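Local coordinates for protein Non-reducing end beta-L-arabinofuranosidase (Bacteroides thetaiotaomicron, PDB 5MQO) that is a family GH127 glycoside hydrolase, probably an aceric acidase that helps a gut bacterium dismantle complex plant pectin, at residues 49-54 with 415-420; 425-430 with 460-465. All coordinates share one frame; numbering follows the deposited sequence.

Interaction 1 (49-54 with 415-420); sequences GFWGER and SVLSGI
Leu-417, in the 3-10 turn that follows helix 402-416, reaches across to the first turn of helix 50-69 and meets Phe-50, Trp-51 and Arg-54. Its CB makes no close approach to that helix. With CG anti to the backbone N (chi1 180°), the chain runs straight out and the two methyl groups at its fork do all the touching. CD2 takes the aromatic side: it lies at the edge of the Phe-50 ring, near the ring plane, 3.5 Å from CZ and equally close to CE1. The same methyl comes obliquely to the indole of Trp-51, at 4.2 Å from CH2. CD1 turns instead to the aliphatic part of Arg-54, 4.2 Å from its CD. The two aromatic residues also pack together: Phe-50 CD1 sits 3.7 Å above one face of the Trp-51 indole, offset toward its rim, while Trp-46 stacks on the indole as well. Beyond CD, the guanidinium of Arg-54 leaves the apolar contact: NH2 forms a salt bridge to Glu-53 OE2 at 2.8 Å, and NH1 donates a hydrogen bond to Leu-422 O. Within the GH127 catalytic domain, the chemistry is thus purely apolar where these segments meet, which implies that shape and burial join them, while the arginine's charged end finds its polar partners beyond the contact.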
loop_
_atom_site.group_PDB
_atom_site.type_symbol
_atom_site.label_atom_id
_atom_site.label_comp_id
_atom_site.label_asym_id
_atom_site.label_seq_id
_atom_site.Cartn_x
_atom_site.Cartn_y
_atom_site.Cartn_z
ATOM N N GLY A 49 18.361 2.489 7.892
ATOM C CA GLY A 49 18.428 2.025 6.510
ATOM C C GLY A 49 17.444 2.724 5.621
ATOM O O GLY A 49 17.174 3.916 5.814
ATOM N N PHE A 50 16.909 1.970 4.659
ATOM C CA PHE A 50 15.905 2.458 3.712
ATOM C C PHE A 50 14.824 3.265 4.441
ATOM O O PHE A 50 14.603 4.446 4.139
ATOM C CB PHE A 50 15.274 1.290 2.933
ATOM C CG PHE A 50 14.411 1.718 1.770
ATOM C CD1 PHE A 50 13.107 2.157 1.951
ATOM C CD2 PHE A 50 14.910 1.683 0.473
ATOM C CE1 PHE A 50 12.327 2.544 0.865
ATOM C CE2 PHE A 50 14.132 2.053 -0.615
ATOM C CZ PHE A 50 12.838 2.488 -0.417
ATOM N N TRP A 51 14.164 2.638 5.410
ATOM C CA TRP A 51 12.940 3.225 5.972
ATOM C C TRP A 51 13.202 4.280 7.032
ATOM O O TRP A 51 12.437 5.239 7.150
ATOM C CB TRP A 51 11.966 2.140 6.472
ATOM C CG TRP A 51 11.199 1.451 5.339
ATOM C CD1 TRP A 51 11.348 0.168 4.900
ATOM C CD2 TRP A 51 10.187 2.038 4.516
ATOM N NE1 TRP A 51 10.491 -0.083 3.854
ATOM C CE2 TRP A 51 9.767 1.043 3.595
ATOM C CE3 TRP A 51 9.582 3.298 4.478
ATOM C CZ2 TRP A 51 8.794 1.269 2.644
ATOM C CZ3 TRP A 51 8.602 3.528 3.523
ATOM C CH2 TRP A 51 8.214 2.514 2.615
ATOM N N GLY A 52 14.264 4.102 7.806
ATOM C CA GLY A 52 14.755 5.159 8.686
ATOM C C GLY A 52 14.967 6.470 7.943
ATOM O O GLY A 52 14.512 7.554 8.400
ATOM N N GLU A 53 15.643 6.354 6.792
ATOM C CA GLU A 53 15.937 7.499 5.924
ATOM C C GLU A 53 14.654 8.135 5.374
ATOM O O GLU A 53 14.457 9.350 5.511
ATOM C CB GLU A 53 16.872 7.101 4.791
ATOM C CG GLU A 53 17.432 8.274 4.006
ATOM C CD GLU A 53 18.060 7.838 2.704
ATOM O OE1 GLU A 53 19.254 7.432 2.698
ATOM O OE2 GLU A 53 17.337 7.908 1.686
ATOM N N ARG A 54 13.773 7.324 4.795
ATOM C CA ARG A 54 12.464 7.806 4.371
ATOM C C ARG A 54 11.666 8.450 5.531
ATOM O O ARG A 54 11.161 9.578 5.399
ATOM C CB ARG A 54 11.671 6.664 3.741
ATOM C CG ARG A 54 12.194 6.145 2.400
ATOM C CD ARG A 54 12.317 7.242 1.361
ATOM N NE ARG A 54 13.628 7.877 1.441
ATOM C CZ ARG A 54 13.932 9.094 0.988
ATOM N NH1 ARG A 54 13.029 9.869 0.385
ATOM N NH2 ARG A 54 15.180 9.534 1.129
ATOM N N SER A 415 4.036 1.086 -5.606
ATOM C CA SER A 415 2.884 1.883 -6.026
ATOM C C SER A 415 2.311 2.814 -4.967
ATOM O O SER A 415 1.296 3.454 -5.202
ATOM C CB SER A 415 1.811 0.955 -6.569
ATOM O OG SER A 415 1.494 -0.084 -5.669
ATOM N N VAL A 416 2.971 2.917 -3.823
ATOM C CA VAL A 416 2.585 3.856 -2.759
ATOM C C VAL A 416 3.750 4.831 -2.548
ATOM O O VAL A 416 3.580 6.051 -2.673
ATOM C CB VAL A 416 2.259 3.089 -1.459
ATOM C CG1 VAL A 416 2.021 4.034 -0.294
ATOM C CG2 VAL A 416 1.045 2.203 -1.669
ATOM N N LEU A 417 4.932 4.284 -2.265
ATOM C CA LEU A 417 6.129 5.082 -2.144
ATOM C C LEU A 417 6.455 5.832 -3.450
ATOM O O LEU A 417 7.081 6.907 -3.418
ATOM C CB LEU A 417 7.290 4.199 -1.683
ATOM C CG LEU A 417 8.682 4.797 -1.480
ATOM C CD1 LEU A 417 8.730 5.874 -0.412
ATOM C CD2 LEU A 417 9.638 3.684 -1.137
ATOM N N SER A 418 6.012 5.308 -4.594
ATOM C CA SER A 418 6.197 6.025 -5.873
ATOM C C SER A 418 5.393 7.319 -5.925
ATOM O O SER A 418 5.686 8.213 -6.694
ATOM C CB SER A 418 5.760 5.148 -7.030
ATOM O OG SER A 418 4.365 4.948 -6.946
ATOM N N GLY A 419 4.356 7.388 -5.110
ATOM C CA GLY A 419 3.478 8.531 -5.072
ATOM C C GLY A 419 4.033 9.825 -4.517
ATOM O O GLY A 419 3.372 10.872 -4.651
ATOM N N ILE A 420 5.211 9.764 -3.891
ATOM C CA ILE A 420 5.832 10.928 -3.269
ATOM C C ILE A 420 7.247 11.036 -3.795
ATOM O O ILE A 420 7.851 10.037 -4.146
ATOM C CB ILE A 420 5.798 10.837 -1.712
ATOM C CG1 ILE A 420 5.977 12.231 -1.074
ATOM C CG2 ILE A 420 6.809 9.815 -1.166
ATOM C CD1 ILE A 420 5.930 12.250 0.457
#

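Interaction 2 (425-430 with 460-465); sequences KKYFYT and PNTLRT
Helix 458-466, probably part of the (α/α)6 barrel of the GH127 catalytic domain, is met from the side by Tyr-427, which projects from the irregular loop after helix 402-416 onto Thr-462 and Leu-463. The loop backbone stays well clear, the closest CA atoms, those of Tyr-427 and Thr-462, being 8.5 Å apart, and the phenol spans the gap. Tyr-427 CG is anti to the carbonyl carbon (chi1 -62°), and from there the ring extends toward the helix. Its flank serves Thr-462: the methyl CG2 comes to the ring edge, near the ring plane, 4.2 Å from CD2. Its far end serves Leu-463, whose side chain crosses it at a slant. Tyr-427 OH lies 3.5 Å from Leu-463 CD2 and 3.6 Å from its CB, with CG and CD1 not much farther, so the phenol oxygen rests against the branched part of the leucine, in van der Waals contact. Ile-420 lies against the same tyrosine. On the helix, Thr-462 turns its OG1 back to Cys-458 O, and Cys-458 is itself tied to helix 382-399 by the disulfide with Cys-383. The Thr-462 side chain also touches Thr-382 and Ile-386 of that helix. Farther round the turn, Asn-461 O is gripped twice by one residue: Thr-465 N reaches it at 3.0 Å, and Thr-465 OG1 donates to it at 3.1 Å from the opposite face of the carbonyl plane.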
loop_
_atom_site.group_PDB
_atom_site.type_symbol
_atom_site.label_atom_id
_atom_site.label_comp_id
_atom_site.label_asym_id
_atom_site.label_seq_id
_atom_site.Cartn_x
_atom_site.Cartn_y
_atom_site.Cartn_z
ATOM N N LYS A 425 8.249 16.296 -0.656
ATOM C CA LYS A 425 7.455 17.502 -0.855
ATOM C C LYS A 425 6.491 17.469 -2.025
ATOM O O LYS A 425 5.511 18.236 -2.026
ATOM C CB LYS A 425 8.386 18.678 -1.075
ATOM C CG LYS A 425 9.106 19.148 0.165
ATOM C CD LYS A 425 9.797 20.460 -0.132
ATOM C CE LYS A 425 10.705 20.846 1.004
ATOM N NZ LYS A 425 11.141 22.253 0.824
ATOM N N LYS A 426 6.775 16.635 -3.028
ATOM C CA LYS A 426 5.956 16.591 -4.227
ATOM C C LYS A 426 5.262 15.225 -4.371
ATOM O O LYS A 426 5.815 14.196 -3.958
ATOM C CB LYS A 426 6.808 16.951 -5.448
ATOM C CG LYS A 426 7.338 18.386 -5.418
ATOM C CD LYS A 426 8.304 18.673 -6.559
ATOM C CE LYS A 426 9.705 18.165 -6.236
ATOM N NZ LYS A 426 10.414 17.700 -7.457
ATOM N N TYR A 427 4.053 15.237 -4.946
ATOM C CA TYR A 427 3.214 14.052 -5.055
ATOM C C TYR A 427 2.687 13.741 -6.485
ATOM O O TYR A 427 2.415 14.638 -7.283
ATOM C CB TYR A 427 2.035 14.182 -4.108
ATOM C CG TYR A 427 2.428 14.260 -2.669
ATOM C CD1 TYR A 427 2.828 15.474 -2.097
ATOM C CD2 TYR A 427 2.380 13.133 -1.844
ATOM C CE1 TYR A 427 3.188 15.562 -0.743
ATOM C CE2 TYR A 427 2.724 13.206 -0.486
ATOM C CZ TYR A 427 3.133 14.418 0.067
ATOM O OH TYR A 427 3.476 14.498 1.401
ATOM N N PHE A 428 2.545 12.449 -6.781
ATOM C CA PHE A 428 1.803 11.997 -7.949
ATOM C C PHE A 428 0.368 11.693 -7.570
ATOM O O PHE A 428 0.134 11.038 -6.552
ATOM C CB PHE A 428 2.367 10.658 -8.512
ATOM C CG PHE A 428 3.495 10.799 -9.488
ATOM C CD1 PHE A 428 3.466 11.758 -10.504
ATOM C CD2 PHE A 428 4.562 9.927 -9.423
ATOM C CE1 PHE A 428 4.502 11.859 -11.403
ATOM C CE2 PHE A 428 5.606 10.036 -10.307
ATOM C CZ PHE A 428 5.578 10.998 -11.301
ATOM N N TYR A 429 -0.552 12.075 -8.451
ATOM C CA TYR A 429 -1.887 11.477 -8.493
ATOM C C TYR A 429 -1.859 10.129 -9.274
ATOM O O TYR A 429 -2.087 9.073 -8.673
ATOM C CB TYR A 429 -2.871 12.450 -9.123
ATOM C CG TYR A 429 -4.344 12.087 -8.985
ATOM C CD1 TYR A 429 -5.014 12.196 -7.747
ATOM C CD2 TYR A 429 -5.086 11.692 -10.092
ATOM C CE1 TYR A 429 -6.375 11.898 -7.635
ATOM C CE2 TYR A 429 -6.437 11.390 -9.989
ATOM C CZ TYR A 429 -7.080 11.499 -8.768
ATOM O OH TYR A 429 -8.408 11.192 -8.685
ATOM N N THR A 430 -1.571 10.160 -10.591
ATOM C CA THR A 430 -1.363 8.937 -11.387
ATOM C C THR A 430 0.058 8.326 -11.212
ATOM O O THR A 430 1.036 9.045 -10.988
ATOM C CB THR A 430 -1.573 9.191 -12.896
ATOM O OG1 THR A 430 -0.806 10.329 -13.309
ATOM C CG2 THR A 430 -3.005 9.422 -13.200
ATOM N N PRO A 460 -2.522 13.713 1.271
ATOM C CA PRO A 460 -2.645 13.446 2.698
ATOM C C PRO A 460 -2.728 11.959 3.062
ATOM O O PRO A 460 -2.076 11.517 4.004
ATOM C CB PRO A 460 -3.929 14.177 3.068
ATOM C CG PRO A 460 -3.976 15.318 2.113
ATOM C CD PRO A 460 -3.485 14.736 0.830
ATOM N N ASN A 461 -3.500 11.199 2.302
ATOM C CA ASN A 461 -3.583 9.768 2.525
ATOM C C ASN A 461 -2.223 9.131 2.211
ATOM O O ASN A 461 -1.754 8.238 2.949
ATOM C CB ASN A 461 -4.749 9.150 1.708
ATOM C CG ASN A 461 -4.951 7.659 1.983
ATOM O OD1 ASN A 461 -4.431 7.120 2.950
ATOM N ND2 ASN A 461 -5.688 6.985 1.114
ATOM N N THR A 462 -1.564 9.588 1.149
ATOM C CA THR A 462 -0.252 9.034 0.820
ATOM C C THR A 462 0.726 9.230 1.978
ATOM O O THR A 462 1.343 8.268 2.422
ATOM C CB THR A 462 0.282 9.623 -0.487
ATOM O OG1 THR A 462 -0.619 9.248 -1.526
ATOM C CG2 THR A 462 1.644 9.104 -0.823
ATOM N N LEU A 463 0.828 10.463 2.477
ATOM C CA LEU A 463 1.778 10.815 3.531
ATOM C C LEU A 463 1.470 10.114 4.867
ATOM O O LEU A 463 2.354 9.542 5.489
ATOM C CB LEU A 463 1.848 12.343 3.719
ATOM C CG LEU A 463 2.839 12.873 4.786
ATOM C CD1 LEU A 463 4.248 12.331 4.606
ATOM C CD2 LEU A 463 2.874 14.400 4.824
ATOM N N ARG A 464 0.231 10.125 5.306
ATOM C CA ARG A 464 -0.082 9.407 6.532
ATOM C C ARG A 464 0.177 7.906 6.403
ATOM O O ARG A 464 0.568 7.265 7.371
ATOM C CB ARG A 464 -1.512 9.684 7.000
ATOM C CG ARG A 464 -2.594 8.960 6.242
ATOM C CD ARG A 464 -2.971 7.603 6.845
ATOM N NE ARG A 464 -4.342 7.634 7.328
ATOM C CZ ARG A 464 -5.429 7.688 6.549
ATOM N NH1 ARG A 464 -5.340 7.689 5.228
ATOM N NH2 ARG A 464 -6.634 7.743 7.109
ATOM N N THR A 465 -0.027 7.349 5.214
ATOM C CA THR A 465 0.205 5.922 5.036
ATOM C C THR A 465 1.700 5.663 5.159
ATOM O O THR A 465 2.129 4.838 5.979
ATOM C CB THR A 465 -0.356 5.399 3.709
ATOM O OG1 THR A 465 -1.780 5.291 3.811
ATOM C CG2 THR A 465 0.188 4.028 3.403
#

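Both interactions are buried within the GH127 catalytic domain, and their centres lie about 11 Å apart. They meet directly: Gly-419 O and Phe-428 N, 2.8 Å apart, probably form a hydrogen bond, and Ile-420 CG1 packs 3.4 Å from Tyr-427 CE2. The turn of interaction 1 is thereby coupled to the loop of interaction 2, and helix 458-466 touches both, since Leu-466 packs on Leu-417. Their chemistry is similar but inverted. In interaction 1 an aliphatic fork enters an aromatic cluster that extends to Tyr-680 and Trp-511, whereas in interaction 2 a single aromatic ring presses on aliphatic groups of a helix.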